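Local coordinates for protein TetR-like transcriptional regulator (Rhodococcus, PDB 3F1B) that probably binds cis-regulatory DNA through an N-terminal helix-turn-helix and regulates transcription as a TetR-family factor, at residues Gly97-Val102 with Ala167-Val172; Ile159-Ala164 with Asp184-Leu189. One frame throughout, in Å; residues are numbered along the deposited sequence.

Interaction 1: residues Gly97-Val102 with Ala167-Val172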
ATOM      1  N   GLY A  97      12.899 -14.769  -3.517  1.00 46.52           N
ATOM      2  CA  GLY A  97      12.829 -14.216  -4.872  1.00 45.90           C
ATOM      3  C   GLY A  97      12.217 -12.807  -4.926  1.00 46.84           C
ATOM      4  O   GLY A  97      12.831 -11.870  -5.463  1.00 47.41           O
ATOM      5  N   PHE A  98      11.025 -12.658  -4.335  1.00 45.48           N
ATOM      6  CA  PHE A  98      10.379 -11.356  -4.121  1.00 44.97           C
ATOM      7  C   PHE A  98      11.317 -10.337  -3.512  1.00 44.38           C
ATOM      8  O   PHE A  98      11.444  -9.211  -4.032  1.00 44.25           O
ATOM      9  CB  PHE A  98       9.160 -11.544  -3.202  1.00 44.82           C
ATOM     10  CG  PHE A  98       8.602 -10.291  -2.636  1.00 45.36           C
ATOM     11  CD1 PHE A  98       8.371  -9.181  -3.436  1.00 46.89           C
ATOM     12  CD2 PHE A  98       8.206 -10.252  -1.319  1.00 45.87           C
ATOM     13  CE1 PHE A  98       7.829  -8.054  -2.915  1.00 48.25           C
ATOM     14  CE2 PHE A  98       7.650  -9.131  -0.786  1.00 43.23           C
ATOM     15  CZ  PHE A  98       7.450  -8.035  -1.570  1.00 47.53           C
ATOM     16  N   LEU A  99      11.920 -10.692  -2.382  1.00 43.49           N
ATOM     17  CA  LEU A  99      12.750  -9.736  -1.690  1.00 44.04           C
ATOM     18  C   LEU A  99      14.076  -9.407  -2.408  1.00 44.95           C
ATOM     19  O   LEU A  99      14.541  -8.250  -2.349  1.00 45.15           O
ATOM     20  CB  LEU A  99      12.998 -10.166  -0.263  1.00 43.48           C
ATOM     21  CG  LEU A  99      11.798 -10.020   0.663  1.00 43.40           C
ATOM     22  CD1 LEU A  99      12.217 -10.702   1.956  1.00 41.99           C
ATOM     23  CD2 LEU A  99      11.358  -8.524   0.888  1.00 37.59           C
ATOM     24  N   GLY A 100      14.665 -10.398  -3.084  1.00 45.72           N
ATOM     25  CA  GLY A 100      15.884 -10.190  -3.909  1.00 46.48           C
ATOM     26  C   GLY A 100      15.586  -9.291  -5.108  1.00 47.26           C
ATOM     27  O   GLY A 100      16.397  -8.414  -5.474  1.00 48.16           O
ATOM     28  N   PHE A 101      14.402  -9.457  -5.695  1.00 46.88           N
ATOM     29  CA  PHE A 101      13.982  -8.600  -6.807  1.00 46.86           C
ATOM     30  C   PHE A 101      13.799  -7.101  -6.406  1.00 46.58           C
ATOM     31  O   PHE A 101      14.162  -6.169  -7.137  1.00 47.37           O
ATOM     32  CB  PHE A 101      12.685  -9.127  -7.380  1.00 46.62           C
ATOM     33  CG  PHE A 101      11.977  -8.140  -8.281  1.00 47.90           C
ATOM     34  CD1 PHE A 101      12.290  -8.071  -9.638  1.00 47.44           C
ATOM     35  CD2 PHE A 101      11.002  -7.278  -7.775  1.00 44.79           C
ATOM     36  CE1 PHE A 101      11.634  -7.164 -10.461  1.00 44.25           C
ATOM     37  CE2 PHE A 101      10.351  -6.358  -8.631  1.00 44.16           C
ATOM     38  CZ  PHE A 101      10.684  -6.319  -9.959  1.00 40.31           C
ATOM     39  N   VAL A 102      13.217  -6.881  -5.248  1.00 44.76           N
ATOM     40  CA  VAL A 102      12.948  -5.549  -4.770  1.00 43.44           C
ATOM     41  C   VAL A 102      14.312  -4.875  -4.507  1.00 43.14           C
ATOM     42  O   VAL A 102      14.537  -3.718  -4.838  1.00 42.97           O
ATOM     43  CB  VAL A 102      12.105  -5.681  -3.500  1.00 43.13           C
ATOM     44  CG1 VAL A 102      12.326  -4.513  -2.574  1.00 42.61           C
ATOM     45  CG2 VAL A 102      10.628  -5.892  -3.871  1.00 43.04           C
ATOM     46  N   ALA A 167       5.263  -4.138   3.221  1.00 39.31           N
ATOM     47  CA  ALA A 167       5.888  -3.039   3.936  1.00 38.61           C
ATOM     48  C   ALA A 167       7.372  -3.304   4.143  1.00 38.66           C
ATOM     49  O   ALA A 167       8.168  -2.382   4.186  1.00 37.49           O
ATOM     50  CB  ALA A 167       5.204  -2.802   5.283  1.00 38.84           C
ATOM     51  N   VAL A 168       7.743  -4.570   4.270  1.00 39.70           N
ATOM     52  CA  VAL A 168       9.137  -4.948   4.536  1.00 40.78           C
ATOM     53  C   VAL A 168       9.964  -4.787   3.231  1.00 41.63           C
ATOM     54  O   VAL A 168      11.050  -4.212   3.251  1.00 41.42           O
ATOM     55  CB  VAL A 168       9.228  -6.387   5.155  1.00 41.90           C
ATOM     56  CG1 VAL A 168      10.634  -6.967   5.027  1.00 41.14           C
ATOM     57  CG2 VAL A 168       8.836  -6.350   6.656  1.00 39.50           C
ATOM     58  N   ALA A 169       9.400  -5.270   2.126  1.00 42.36           N
ATOM     59  CA  ALA A 169       9.900  -5.027   0.809  1.00 43.29           C
ATOM     60  C   ALA A 169      10.277  -3.559   0.675  1.00 44.05           C
ATOM     61  O   ALA A 169      11.392  -3.273   0.258  1.00 44.40           O
ATOM     62  CB  ALA A 169       8.870  -5.422  -0.229  1.00 41.84           C
ATOM     63  N   ASP A 170       9.394  -2.638   1.049  1.00 44.79           N
ATOM     64  CA  ASP A 170       9.722  -1.172   1.044  1.00 46.24           C
ATOM     65  C   ASP A 170      11.043  -0.846   1.698  1.00 45.10           C
ATOM     66  O   ASP A 170      11.835  -0.105   1.177  1.00 45.81           O
ATOM     67  CB  ASP A 170       8.685  -0.363   1.828  1.00 46.91           C
ATOM     68  CG  ASP A 170       7.885   0.582   0.963  1.00 52.92           C
ATOM     69  OD1 ASP A 170       8.121   0.613  -0.274  1.00 56.05           O
ATOM     70  OD2 ASP A 170       7.004   1.309   1.530  1.00 59.31           O
ATOM     71  N   ARG A 171      11.261  -1.382   2.880  1.00 45.21           N
ATOM     72  CA  ARG A 171      12.507  -1.157   3.574  1.00 44.76           C
ATOM     73  C   ARG A 171      13.688  -1.905   2.916  1.00 43.74           C
ATOM     74  O   ARG A 171      14.787  -1.381   2.897  1.00 43.99           O
ATOM     75  CB  ARG A 171      12.367  -1.534   5.049  1.00 45.13           C
ATOM     76  CG  ARG A 171      11.403  -0.649   5.804  1.00 47.63           C
ATOM     77  CD  ARG A 171      11.966   0.727   6.080  1.00 50.06           C
ATOM     78  NE  ARG A 171      10.870   1.690   6.242  1.00 53.72           N
ATOM     79  CZ  ARG A 171      10.581   2.377   7.359  1.00 54.70           C
ATOM     80  NH1 ARG A 171      11.301   2.257   8.487  1.00 52.78           N
ATOM     81  NH2 ARG A 171       9.553   3.213   7.341  1.00 55.24           N
ATOM     82  N   VAL A 172      13.473  -3.115   2.413  1.00 41.66           N
ATOM     83  CA  VAL A 172      14.466  -3.776   1.594  1.00 41.02           C
ATOM     84  C   VAL A 172      14.819  -2.902   0.363  1.00 41.32           C
ATOM     85  O   VAL A 172      15.971  -2.578   0.166  1.00 40.85           O
ATOM     86  CB  VAL A 172      14.020  -5.212   1.191  1.00 41.47           C
ATOM     87  CG1 VAL A 172      14.860  -5.749   0.054  1.00 36.56           C
ATOM     88  CG2 VAL A 172      14.066  -6.127   2.391  1.00 38.90           C
TER
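Ala169 sits among Phe98, Leu99 and Val102, with its CB directed at segment 97-102 of helix 87-104. The contact is apolar and largely buried. Two helical segments run in the same general sense, 38° apart, with their axes 9.1 Å from each other at closest approach.

Leu99 can be followed outward. Its CB does not lead straight to the partner helix. CG lies anti to the carbonyl carbon (chi1 -73°), and from there the two methyls part. CD2 does the touching. Leu99 CD2 lies 3.8 Å from Ala169 CA. Leu99 CD2 is also 3.9 Å from Val172 CG2, and Val168 CG1 is at the limit of contact. CD1 belongs instead to the packing around Leu186. The side chains of Leu99 and Val172 cross at about a right angle.

Phe98 reaches over with the far end of its ring. CG is anti to the backbone N (chi1 166°). Phe98 CZ comes to 3.3 Å from Ala169 CB; CE1 and CE2 of the ring stand farther off and about equally so. The approach to the ring is oblique. Trp109 packs edge-to-face on Phe98 and also touches Ala169.

Val102 splits its two methyls. Val102 CG1 lies 3.2 Å from the backbone Ala169 O and 3.9 Å from Val172 CG1. Val102 CG2 faces Ala169 CB at 4.1 Å. Val172 CG1 also leans on the backbone, 3.5 Å from Leu99 O.

Leu99 and Val102 reach the backbone of Ala169, at CA and O, while Phe98 meets its CB. Beyond this contact, Arg171 makes a salt bridge to Asp131 of the second subunit. The contact is helix-to-helix core packing in the all-helical C-terminal domain of a TetR-like regulator.

Interaction 2: residues Ile159-Ala164 with Asp184-Leu189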
ATOM      1  N   ILE A 159      -3.244 -12.744   4.309  1.00 34.63           N
ATOM      2  CA  ILE A 159      -3.372 -11.323   4.038  1.00 32.96           C
ATOM      3  C   ILE A 159      -2.390 -10.586   4.916  1.00 33.83           C
ATOM      4  O   ILE A 159      -1.711  -9.675   4.447  1.00 33.04           O
ATOM      5  CB  ILE A 159      -4.803 -10.838   4.384  1.00 33.23           C
ATOM      6  CG1 ILE A 159      -5.835 -11.450   3.408  1.00 31.69           C
ATOM      7  CG2 ILE A 159      -4.891  -9.311   4.347  1.00 28.92           C
ATOM      8  CD1 ILE A 159      -7.311 -11.692   4.035  1.00 31.30           C
ATOM      9  N   ALA A 160      -2.340 -10.939   6.208  1.00 34.05           N
ATOM     10  CA  ALA A 160      -1.381 -10.306   7.110  1.00 34.25           C
ATOM     11  C   ALA A 160       0.084 -10.493   6.640  1.00 36.24           C
ATOM     12  O   ALA A 160       0.861  -9.533   6.711  1.00 36.26           O
ATOM     13  CB  ALA A 160      -1.533 -10.866   8.469  1.00 33.09           C
ATOM     14  N   LEU A 161       0.464 -11.714   6.218  1.00 37.56           N
ATOM     15  CA  LEU A 161       1.816 -12.017   5.688  1.00 40.08           C
ATOM     16  C   LEU A 161       2.142 -11.211   4.410  1.00 41.75           C
ATOM     17  O   LEU A 161       3.284 -10.770   4.186  1.00 43.41           O
ATOM     18  CB  LEU A 161       1.899 -13.508   5.339  1.00 40.44           C
ATOM     19  CG  LEU A 161       3.218 -14.346   5.369  1.00 46.31           C
ATOM     20  CD1 LEU A 161       3.371 -15.331   4.216  1.00 45.48           C
ATOM     21  CD2 LEU A 161       4.595 -13.571   5.591  1.00 44.73           C
ATOM     22  N   VAL A 162       1.153 -11.002   3.546  1.00 41.50           N
ATOM     23  CA  VAL A 162       1.410 -10.253   2.307  1.00 41.75           C
ATOM     24  C   VAL A 162       1.564  -8.762   2.590  1.00 41.90           C
ATOM     25  O   VAL A 162       2.449  -8.077   2.017  1.00 42.71           O
ATOM     26  CB  VAL A 162       0.301 -10.492   1.252  1.00 42.13           C
ATOM     27  CG1 VAL A 162       0.402  -9.478   0.067  1.00 42.58           C
ATOM     28  CG2 VAL A 162       0.416 -11.950   0.726  1.00 42.59           C
ATOM     29  N   GLY A 163       0.700  -8.268   3.476  1.00 39.81           N
ATOM     30  CA  GLY A 163       0.795  -6.915   3.917  1.00 39.13           C
ATOM     31  C   GLY A 163       2.122  -6.681   4.586  1.00 38.56           C
ATOM     32  O   GLY A 163       2.733  -5.659   4.371  1.00 38.82           O
ATOM     33  N   ALA A 164       2.556  -7.620   5.422  1.00 38.79           N
ATOM     34  CA  ALA A 164       3.855  -7.502   6.093  1.00 39.24           C
ATOM     35  C   ALA A 164       5.027  -7.509   5.080  1.00 38.93           C
ATOM     36  O   ALA A 164       5.918  -6.709   5.182  1.00 39.19           O
ATOM     37  CB  ALA A 164       4.016  -8.620   7.155  1.00 37.81           C
ATOM     38  N   ASP A 184      13.752 -13.842   6.824  1.00 42.75           N
ATOM     39  CA  ASP A 184      13.704 -14.520   8.118  1.00 43.28           C
ATOM     40  C   ASP A 184      12.480 -14.147   8.946  1.00 43.43           C
ATOM     41  O   ASP A 184      11.774 -15.023   9.453  1.00 41.15           O
ATOM     42  CB  ASP A 184      14.975 -14.201   8.905  1.00 42.55           C
ATOM     43  CG  ASP A 184      16.096 -15.181   8.606  1.00 45.32           C
ATOM     44  OD1 ASP A 184      15.829 -16.185   7.906  1.00 46.48           O
ATOM     45  OD2 ASP A 184      17.252 -14.971   9.079  1.00 49.50           O
ATOM     46  N   LEU A 185      12.252 -12.832   9.062  1.00 44.42           N
ATOM     47  CA  LEU A 185      11.141 -12.314   9.824  1.00 46.13           C
ATOM     48  C   LEU A 185       9.809 -12.754   9.233  1.00 46.94           C
ATOM     49  O   LEU A 185       8.876 -13.118   9.960  1.00 47.49           O
ATOM     50  CB  LEU A 185      11.189 -10.789   9.833  1.00 47.29           C
ATOM     51  CG  LEU A 185       9.925 -10.197  10.472  1.00 48.41           C
ATOM     52  CD1 LEU A 185       9.754 -10.773  11.884  1.00 48.36           C
ATOM     53  CD2 LEU A 185       9.971  -8.684  10.500  1.00 49.91           C
ATOM     54  N   LEU A 186       9.718 -12.710   7.915  1.00 47.02           N
ATOM     55  CA  LEU A 186       8.498 -13.101   7.249  1.00 48.29           C
ATOM     56  C   LEU A 186       8.236 -14.599   7.332  1.00 49.43           C
ATOM     57  O   LEU A 186       7.074 -15.008   7.369  1.00 49.51           O
ATOM     58  CB  LEU A 186       8.560 -12.652   5.795  1.00 47.29           C
ATOM     59  CG  LEU A 186       7.975 -11.276   5.380  1.00 48.56           C
ATOM     60  CD1 LEU A 186       7.346 -10.363   6.462  1.00 44.51           C
ATOM     61  CD2 LEU A 186       8.909 -10.508   4.427  1.00 48.85           C
ATOM     62  N   GLU A 187       9.287 -15.423   7.345  1.00 50.27           N
ATOM     63  CA  GLU A 187       9.045 -16.852   7.445  1.00 52.88           C
ATOM     64  C   GLU A 187       8.427 -17.164   8.800  1.00 53.87           C
ATOM     65  O   GLU A 187       7.506 -17.981   8.893  1.00 53.97           O
ATOM     66  CB  GLU A 187      10.317 -17.698   7.298  1.00 52.36           C
ATOM     67  CG  GLU A 187      10.935 -17.718   5.923  1.00 54.60           C
ATOM     68  CD  GLU A 187      12.306 -18.368   5.937  1.00 57.11           C
ATOM     69  OE1 GLU A 187      13.292 -17.726   5.456  1.00 58.59           O
ATOM     70  OE2 GLU A 187      12.392 -19.520   6.446  1.00 56.88           O
ATOM     71  N   SER A 188       8.940 -16.545   9.859  1.00 54.77           N
ATOM     72  CA  SER A 188       8.447 -16.942  11.183  1.00 56.61           C
ATOM     73  C   SER A 188       7.115 -16.259  11.564  1.00 57.05           C
ATOM     74  O   SER A 188       6.292 -16.828  12.261  1.00 57.04           O
ATOM     75  CB  SER A 188       9.519 -16.761  12.252  1.00 56.37           C
ATOM     76  OG  SER A 188       9.761 -15.390  12.485  1.00 57.49           O
ATOM     77  N   LEU A 189       6.900 -15.048  11.092  1.00 57.84           N
ATOM     78  CA  LEU A 189       5.581 -14.457  11.175  1.00 59.44           C
ATOM     79  C   LEU A 189       4.544 -15.428  10.595  1.00 60.39           C
ATOM     80  O   LEU A 189       3.450 -15.560  11.118  1.00 61.03           O
ATOM     81  CB  LEU A 189       5.595 -13.166  10.390  1.00 59.21           C
ATOM     82  CG  LEU A 189       4.364 -12.300  10.205  1.00 60.48           C
ATOM     83  CD1 LEU A 189       4.861 -10.955   9.734  1.00 61.70           C
ATOM     84  CD2 LEU A 189       3.334 -12.877   9.221  1.00 61.44           C
TER
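Leu161 and Ala164 meet Leu186 and Leu189 across two nearly antiparallel helical segments. Their axes are 170° apart in direction and come within 10.2 Å.

Methyl-to-methyl packing carries most of the contact. Ala164 CB points at the partner helix and is met by two leucine tips. Leu189 CD1 lies 3.6 Å from Ala164 CB, and Leu186 CD1 lies 3.8 Å from the same methyl. The other branch of Leu189 turns to Leu161: the two CD2 atoms, of Leu161 and Leu189, are 3.9 Å apart. Leu189 CG is anti to the backbone N (chi1 177°), and its methyls divide between the two partners from there. Leu161 CD2 also rests near CB and CG of Leu186.

Side chains also meet backbone. Leu161 CD2 approaches Leu186 O to 3.4 Å. In return, Leu189 CD2 reaches Leu161 CA, and Leu186 CD1 lies near Ala164 C.

Two other helices and the second subunit border the pair. Leu161 also touches Thr137 of helix 126-143 and Leu91 of helix 87-104, and Leu186 touches Leu95 of the latter. Ala160 packs on Leu185 of the second subunit, and Leu185 on Leu156 of that subunit.

In the fold
From the N terminus, the chain passes the predicted DNA-binding helices before reaching helix 87-104, where interaction 1 begins. Its first segment, 97-102, waits 64 residues for its partner. Segment 159-164 comes first, opening interaction 2. Segment 167-172 follows on the same helix, 153-173, and closes interaction 1. The chain then turns into helix 179-196, where 184-189 closes interaction 2, with 19 residues between it and 159-164. The two closures therefore cross. Helix 153-173 is shared, so helices 87-104 and 179-196 are both tied to it. The contacts also meet directly: Leu186 CD2 packs against Val168 CG1. Both border the second subunit.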